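Hemerythrin-like domain-containing protein (PDB 2QKP) is of unknown function, but its C-terminal portion, the part crystallised here, forms a PAS domain that probably senses a signal or ligand within a larger hemerythrin-like protein. Local coordinates at residues P29-K37 with F120-Q128. Sequence-based numbering, arbitrary orientation.
Sequences PLEITFVNK and FQGVLEYVQ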
ATOM      1  N   PRO A  29       4.855   1.766  -3.327  1.00 20.67           N
ATOM      2  CA  PRO A  29       5.080   2.521  -4.557  1.00 21.37           C
ATOM      3  C   PRO A  29       3.810   3.280  -5.005  1.00 20.21           C
ATOM      4  O   PRO A  29       3.427   3.236  -6.192  1.00 19.79           O
ATOM      5  CB  PRO A  29       5.430   1.406  -5.557  1.00 21.61           C
ATOM      6  CG  PRO A  29       4.588   0.292  -5.144  1.00 21.89           C
ATOM      7  CD  PRO A  29       4.480   0.375  -3.625  1.00 22.74           C
ATOM      8  N   LEU A  30       3.180   3.979  -4.062  1.00 18.92           N
ATOM      9  CA  LEU A  30       1.869   4.590  -4.292  1.00 17.37           C
ATOM     10  C   LEU A  30       1.831   5.932  -3.592  1.00 17.97           C
ATOM     11  O   LEU A  30       2.401   6.063  -2.516  1.00 18.69           O
ATOM     12  CB  LEU A  30       0.758   3.732  -3.679  1.00 17.48           C
ATOM     13  CG  LEU A  30       0.650   2.276  -4.140  1.00 17.15           C
ATOM     14  CD1 LEU A  30      -0.235   1.411  -3.219  1.00 21.09           C
ATOM     15  CD2 LEU A  30       0.116   2.238  -5.572  1.00 18.71           C
ATOM     16  N   GLU A  31       1.163   6.911  -4.198  1.00 17.44           N
ATOM     17  CA  GLU A  31       0.827   8.161  -3.516  1.00 18.10           C
ATOM     18  C   GLU A  31      -0.550   7.880  -2.932  1.00 17.08           C
ATOM     19  O   GLU A  31      -1.488   7.595  -3.682  1.00 16.69           O
ATOM     20  CB  GLU A  31       0.733   9.346  -4.504  1.00 17.94           C
ATOM     21  CG  GLU A  31       2.047   9.752  -5.139  1.00 22.41           C
ATOM     22  CD  GLU A  31       1.879  10.857  -6.182  1.00 23.71           C
ATOM     23  OE1 GLU A  31       0.824  11.571  -6.214  1.00 30.91           O
ATOM     24  OE2 GLU A  31       2.822  11.028  -6.950  1.00 31.11           O
ATOM     25  N   ILE A  32      -0.664   7.952  -1.604  1.00 15.47           N
ATOM     26  CA  ILE A  32      -1.898   7.542  -0.907  1.00 15.24           C
ATOM     27  C   ILE A  32      -2.489   8.775  -0.259  1.00 16.42           C
ATOM     28  O   ILE A  32      -1.755   9.599   0.309  1.00 16.02           O
ATOM     29  CB  ILE A  32      -1.557   6.490   0.157  1.00 14.96           C
ATOM     30  CG1 ILE A  32      -0.969   5.254  -0.560  1.00 15.66           C
ATOM     31  CG2 ILE A  32      -2.782   6.088   1.084  1.00 15.46           C
ATOM     32  CD1 ILE A  32      -0.442   4.178   0.385  1.00 16.66           C
ATOM     33  N   THR A  33      -3.807   8.916  -0.342  1.00 15.69           N
ATOM     34  CA  THR A  33      -4.490   9.959   0.444  1.00 17.09           C
ATOM     35  C   THR A  33      -5.710   9.321   1.079  1.00 16.90           C
ATOM     36  O   THR A  33      -6.261   8.364   0.535  1.00 17.21           O
ATOM     37  CB  THR A  33      -4.933  11.225  -0.371  1.00 17.92           C
ATOM     38  OG1 THR A  33      -6.113  10.926  -1.126  1.00 23.57           O
ATOM     39  CG2 THR A  33      -3.822  11.746  -1.300  1.00 16.50           C
ATOM     40  N   PHE A  34      -6.127   9.831   2.231  1.00 14.98           N
ATOM     41  CA  PHE A  34      -7.304   9.281   2.879  1.00 14.26           C
ATOM     42  C   PHE A  34      -8.199  10.422   3.325  1.00 14.58           C
ATOM     43  O   PHE A  34      -7.738  11.356   3.956  1.00 13.88           O
ATOM     44  CB  PHE A  34      -6.894   8.439   4.085  1.00 14.04           C
ATOM     45  CG  PHE A  34      -8.036   7.967   4.898  1.00 14.79           C
ATOM     46  CD1 PHE A  34      -8.930   7.008   4.382  1.00 14.73           C
ATOM     47  CD2 PHE A  34      -8.231   8.456   6.186  1.00 17.00           C
ATOM     48  CE1 PHE A  34      -9.998   6.529   5.156  1.00 15.83           C
ATOM     49  CE2 PHE A  34      -9.319   8.002   6.965  1.00 15.14           C
ATOM     50  CZ  PHE A  34     -10.202   7.044   6.449  1.00 16.04           C
ATOM     51  N   VAL A  35      -9.477  10.305   2.992  1.00 14.60           N
ATOM     52  CA  VAL A  35     -10.514  11.256   3.425  1.00 15.66           C
ATOM     53  C   VAL A  35     -11.491  10.492   4.318  1.00 15.88           C
ATOM     54  O   VAL A  35     -11.957   9.409   3.941  1.00 16.10           O
ATOM     55  CB  VAL A  35     -11.240  11.841   2.184  1.00 16.63           C
ATOM     56  CG1 VAL A  35     -12.411  12.718   2.609  1.00 17.32           C
ATOM     57  CG2 VAL A  35     -10.273  12.617   1.309  1.00 15.71           C
ATOM     58  N   ASN A  36     -11.810  11.007   5.502  1.00 16.62           N
ATOM     59  CA  ASN A  36     -12.604  10.194   6.447  1.00 18.00           C
ATOM     60  C   ASN A  36     -14.091  10.333   6.133  1.00 19.65           C
ATOM     61  O   ASN A  36     -14.467  11.028   5.181  1.00 18.24           O
ATOM     62  CB  ASN A  36     -12.294  10.536   7.914  1.00 18.88           C
ATOM     63  CG  ASN A  36     -12.629  11.999   8.269  1.00 19.52           C
ATOM     64  OD1 ASN A  36     -13.552  12.588   7.702  1.00 19.79           O
ATOM     65  ND2 ASN A  36     -11.885  12.574   9.223  1.00 20.93           N
ATOM     66  N   LYS A  37     -14.911   9.649   6.923  1.00 21.05           N
ATOM     67  CA  LYS A  37     -16.358   9.634   6.677  1.00 24.63           C
ATOM     68  C   LYS A  37     -17.057  11.003   6.911  1.00 25.55           C
ATOM     69  O   LYS A  37     -18.226  11.175   6.537  1.00 26.70           O
ATOM     70  CB  LYS A  37     -16.983   8.499   7.495  1.00 24.95           C
ATOM     71  CG  LYS A  37     -16.984   8.778   8.960  1.00 28.69           C
ATOM     72  CD  LYS A  37     -17.569   7.644   9.782  1.00 32.31           C
ATOM     73  CE  LYS A  37     -17.535   8.031  11.253  1.00 36.42           C
ATOM     74  NZ  LYS A  37     -17.946   9.470  11.504  1.00 39.58           N
ATOM     75  N   PHE A 120     -19.172   2.245   6.314  1.00 16.62           N
ATOM     76  CA  PHE A 120     -18.318   3.167   5.544  1.00 16.49           C
ATOM     77  C   PHE A 120     -17.374   3.942   6.463  1.00 16.49           C
ATOM     78  O   PHE A 120     -17.816   4.580   7.411  1.00 17.02           O
ATOM     79  CB  PHE A 120     -19.205   4.158   4.753  1.00 16.32           C
ATOM     80  CG  PHE A 120     -18.440   5.070   3.854  1.00 15.35           C
ATOM     81  CD1 PHE A 120     -17.914   4.610   2.660  1.00 18.09           C
ATOM     82  CD2 PHE A 120     -18.222   6.405   4.209  1.00 15.85           C
ATOM     83  CE1 PHE A 120     -17.205   5.480   1.831  1.00 17.87           C
ATOM     84  CE2 PHE A 120     -17.522   7.271   3.363  1.00 20.55           C
ATOM     85  CZ  PHE A 120     -17.010   6.802   2.195  1.00 17.73           C
ATOM     86  N   GLN A 121     -16.071   3.875   6.171  1.00 16.12           N
ATOM     87  CA  GLN A 121     -15.058   4.552   6.985  1.00 15.87           C
ATOM     88  C   GLN A 121     -14.301   5.667   6.257  1.00 16.32           C
ATOM     89  O   GLN A 121     -13.515   6.406   6.875  1.00 18.16           O
ATOM     90  CB  GLN A 121     -14.067   3.516   7.513  1.00 16.15           C
ATOM     91  CG  GLN A 121     -14.712   2.368   8.262  1.00 18.18           C
ATOM     92  CD  GLN A 121     -15.532   2.831   9.452  1.00 24.09           C
ATOM     93  OE1 GLN A 121     -15.200   3.820  10.109  1.00 23.99           O
ATOM     94  NE2 GLN A 121     -16.628   2.126   9.724  1.00 25.37           N
ATOM     95  N   GLY A 122     -14.540   5.815   4.961  1.00 14.42           N
ATOM     96  CA  GLY A 122     -13.938   6.917   4.213  1.00 14.21           C
ATOM     97  C   GLY A 122     -13.513   6.474   2.834  1.00 13.80           C
ATOM     98  O   GLY A 122     -13.871   5.379   2.385  1.00 13.91           O
ATOM     99  N   VAL A 123     -12.765   7.344   2.157  1.00 14.10           N
ATOM    100  CA  VAL A 123     -12.309   7.007   0.800  1.00 14.11           C
ATOM    101  C   VAL A 123     -10.786   7.004   0.755  1.00 14.00           C
ATOM    102  O   VAL A 123     -10.153   7.957   1.210  1.00 13.78           O
ATOM    103  CB  VAL A 123     -12.854   7.995  -0.204  1.00 14.95           C
ATOM    104  CG1 VAL A 123     -12.212   7.783  -1.569  1.00 15.16           C
ATOM    105  CG2 VAL A 123     -14.390   7.815  -0.324  1.00 15.75           C
ATOM    106  N   LEU A 124     -10.230   5.918   0.209  1.00 13.94           N
ATOM    107  CA  LEU A 124      -8.781   5.750   0.052  1.00 14.57           C
ATOM    108  C   LEU A 124      -8.440   6.002  -1.415  1.00 14.90           C
ATOM    109  O   LEU A 124      -8.984   5.316  -2.284  1.00 15.26           O
ATOM    110  CB  LEU A 124      -8.399   4.314   0.466  1.00 14.79           C
ATOM    111  CG  LEU A 124      -7.004   3.800   0.111  1.00 15.76           C
ATOM    112  CD1 LEU A 124      -5.953   4.659   0.804  1.00 17.67           C
ATOM    113  CD2 LEU A 124      -6.871   2.356   0.505  1.00 14.94           C
ATOM    114  N   GLU A 125      -7.553   6.963  -1.696  1.00 14.12           N
ATOM    115  CA  GLU A 125      -7.075   7.187  -3.064  1.00 16.13           C
ATOM    116  C   GLU A 125      -5.618   6.749  -3.154  1.00 16.09           C
ATOM    117  O   GLU A 125      -4.811   7.097  -2.280  1.00 15.27           O
ATOM    118  CB  GLU A 125      -7.211   8.665  -3.455  1.00 16.34           C
ATOM    119  CG  GLU A 125      -6.705   8.969  -4.882  1.00 19.23           C
ATOM    120  CD  GLU A 125      -6.868  10.427  -5.299  1.00 21.90           C
ATOM    121  OE1 GLU A 125      -7.372  11.246  -4.492  1.00 27.83           O
ATOM    122  OE2 GLU A 125      -6.501  10.734  -6.448  1.00 28.62           O
ATOM    123  N   TYR A 126      -5.290   5.953  -4.165  1.00 16.02           N
ATOM    124  CA  TYR A 126      -3.901   5.585  -4.383  1.00 15.06           C
ATOM    125  C   TYR A 126      -3.546   5.668  -5.861  1.00 16.25           C
ATOM    126  O   TYR A 126      -4.348   5.282  -6.766  1.00 14.91           O
ATOM    127  CB  TYR A 126      -3.564   4.215  -3.760  1.00 16.15           C
ATOM    128  CG  TYR A 126      -4.487   3.052  -4.085  1.00 14.24           C
ATOM    129  CD1 TYR A 126      -4.178   2.171  -5.127  1.00 16.03           C
ATOM    130  CD2 TYR A 126      -5.645   2.811  -3.336  1.00 15.08           C
ATOM    131  CE1 TYR A 126      -4.988   1.087  -5.405  1.00 17.65           C
ATOM    132  CE2 TYR A 126      -6.471   1.729  -3.603  1.00 16.49           C
ATOM    133  CZ  TYR A 126      -6.119   0.868  -4.645  1.00 18.19           C
ATOM    134  OH  TYR A 126      -6.927  -0.198  -4.952  1.00 18.04           O
ATOM    135  N   VAL A 127      -2.368   6.230  -6.097  1.00 15.97           N
ATOM    136  CA  VAL A 127      -1.917   6.543  -7.439  1.00 15.89           C
ATOM    137  C   VAL A 127      -0.624   5.761  -7.695  1.00 15.38           C
ATOM    138  O   VAL A 127       0.300   5.789  -6.873  1.00 15.10           O
ATOM    139  CB  VAL A 127      -1.636   8.060  -7.587  1.00 16.78           C
ATOM    140  CG1 VAL A 127      -1.169   8.357  -8.954  1.00 18.34           C
ATOM    141  CG2 VAL A 127      -2.874   8.919  -7.224  1.00 17.31           C
ATOM    142  N   GLN A 128      -0.555   5.104  -8.854  1.00 15.36           N
ATOM    143  CA  GLN A 128       0.629   4.310  -9.188  1.00 16.17           C
ATOM    144  C   GLN A 128       1.131   4.637 -10.586  1.00 16.58           C
ATOM    145  O   GLN A 128       0.352   4.914 -11.493  1.00 17.03           O
ATOM    146  CB  GLN A 128       0.291   2.834  -9.125  1.00 14.47           C
ATOM    147  CG  GLN A 128       1.543   1.879  -9.163  1.00 15.56           C
ATOM    148  CD  GLN A 128       1.139   0.434  -8.924  1.00 15.87           C
ATOM    149  OE1 GLN A 128      -0.057   0.105  -8.893  1.00 17.34           O
ATOM    150  NE2 GLN A 128       2.122  -0.436  -8.765  1.00 18.50           N
TER
HETATM  151  O   HOH W   1      -8.813   9.963  -0.457  1.00 21.35           O
HETATM  152  O   HOH W   2      -6.797  13.459  -2.270  1.00 41.14           O
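Glu31, Thr33 and Val35 each exchange two backbone hydrogen bonds with Val127, Glu125 and Val123 respectively, and an axis angle of 169° makes strands 31-36 and 120-128 antiparallel neighbours. In the five-stranded PAS-fold sheet, order 2-1-5-4-3, the central strand 120-129 pairs here with the sheet's first strand in sequence, 31-36. Val35 N to Val123 O (3.0 Å) is nearly straight, at 176°.

On the sheet face of Ile32 and Leu124, Ile32 CG2 presses on Leu124 CD1 at 3.5 Å, closer than two methyl carbons normally approach. Phe34 swings CG anti to its own N (chi1 173°), laying the ring along the partner strand with CZ 3.4 Å from Gln121 O, which sits at the ring edge. On its other edge, against strand 104-114, that partner strand has a classic beta bulge, Gln121 and Gly122 both facing Val113. Leu30 CD2 meets Gln128 CB at 3.6 Å, while Gln128 NE2 hydrogen-bonds to OE1 of Gln128 of the second subunit.

The other face carries Val35 and Val123, both packed on Phe82 of helix 72-86, and Thr33 beside Glu125. Thr33 OG1 holds two waters: one donates to Val123 O at 2.9 Å, the other to Glu125 OE1 at 3.2 Å.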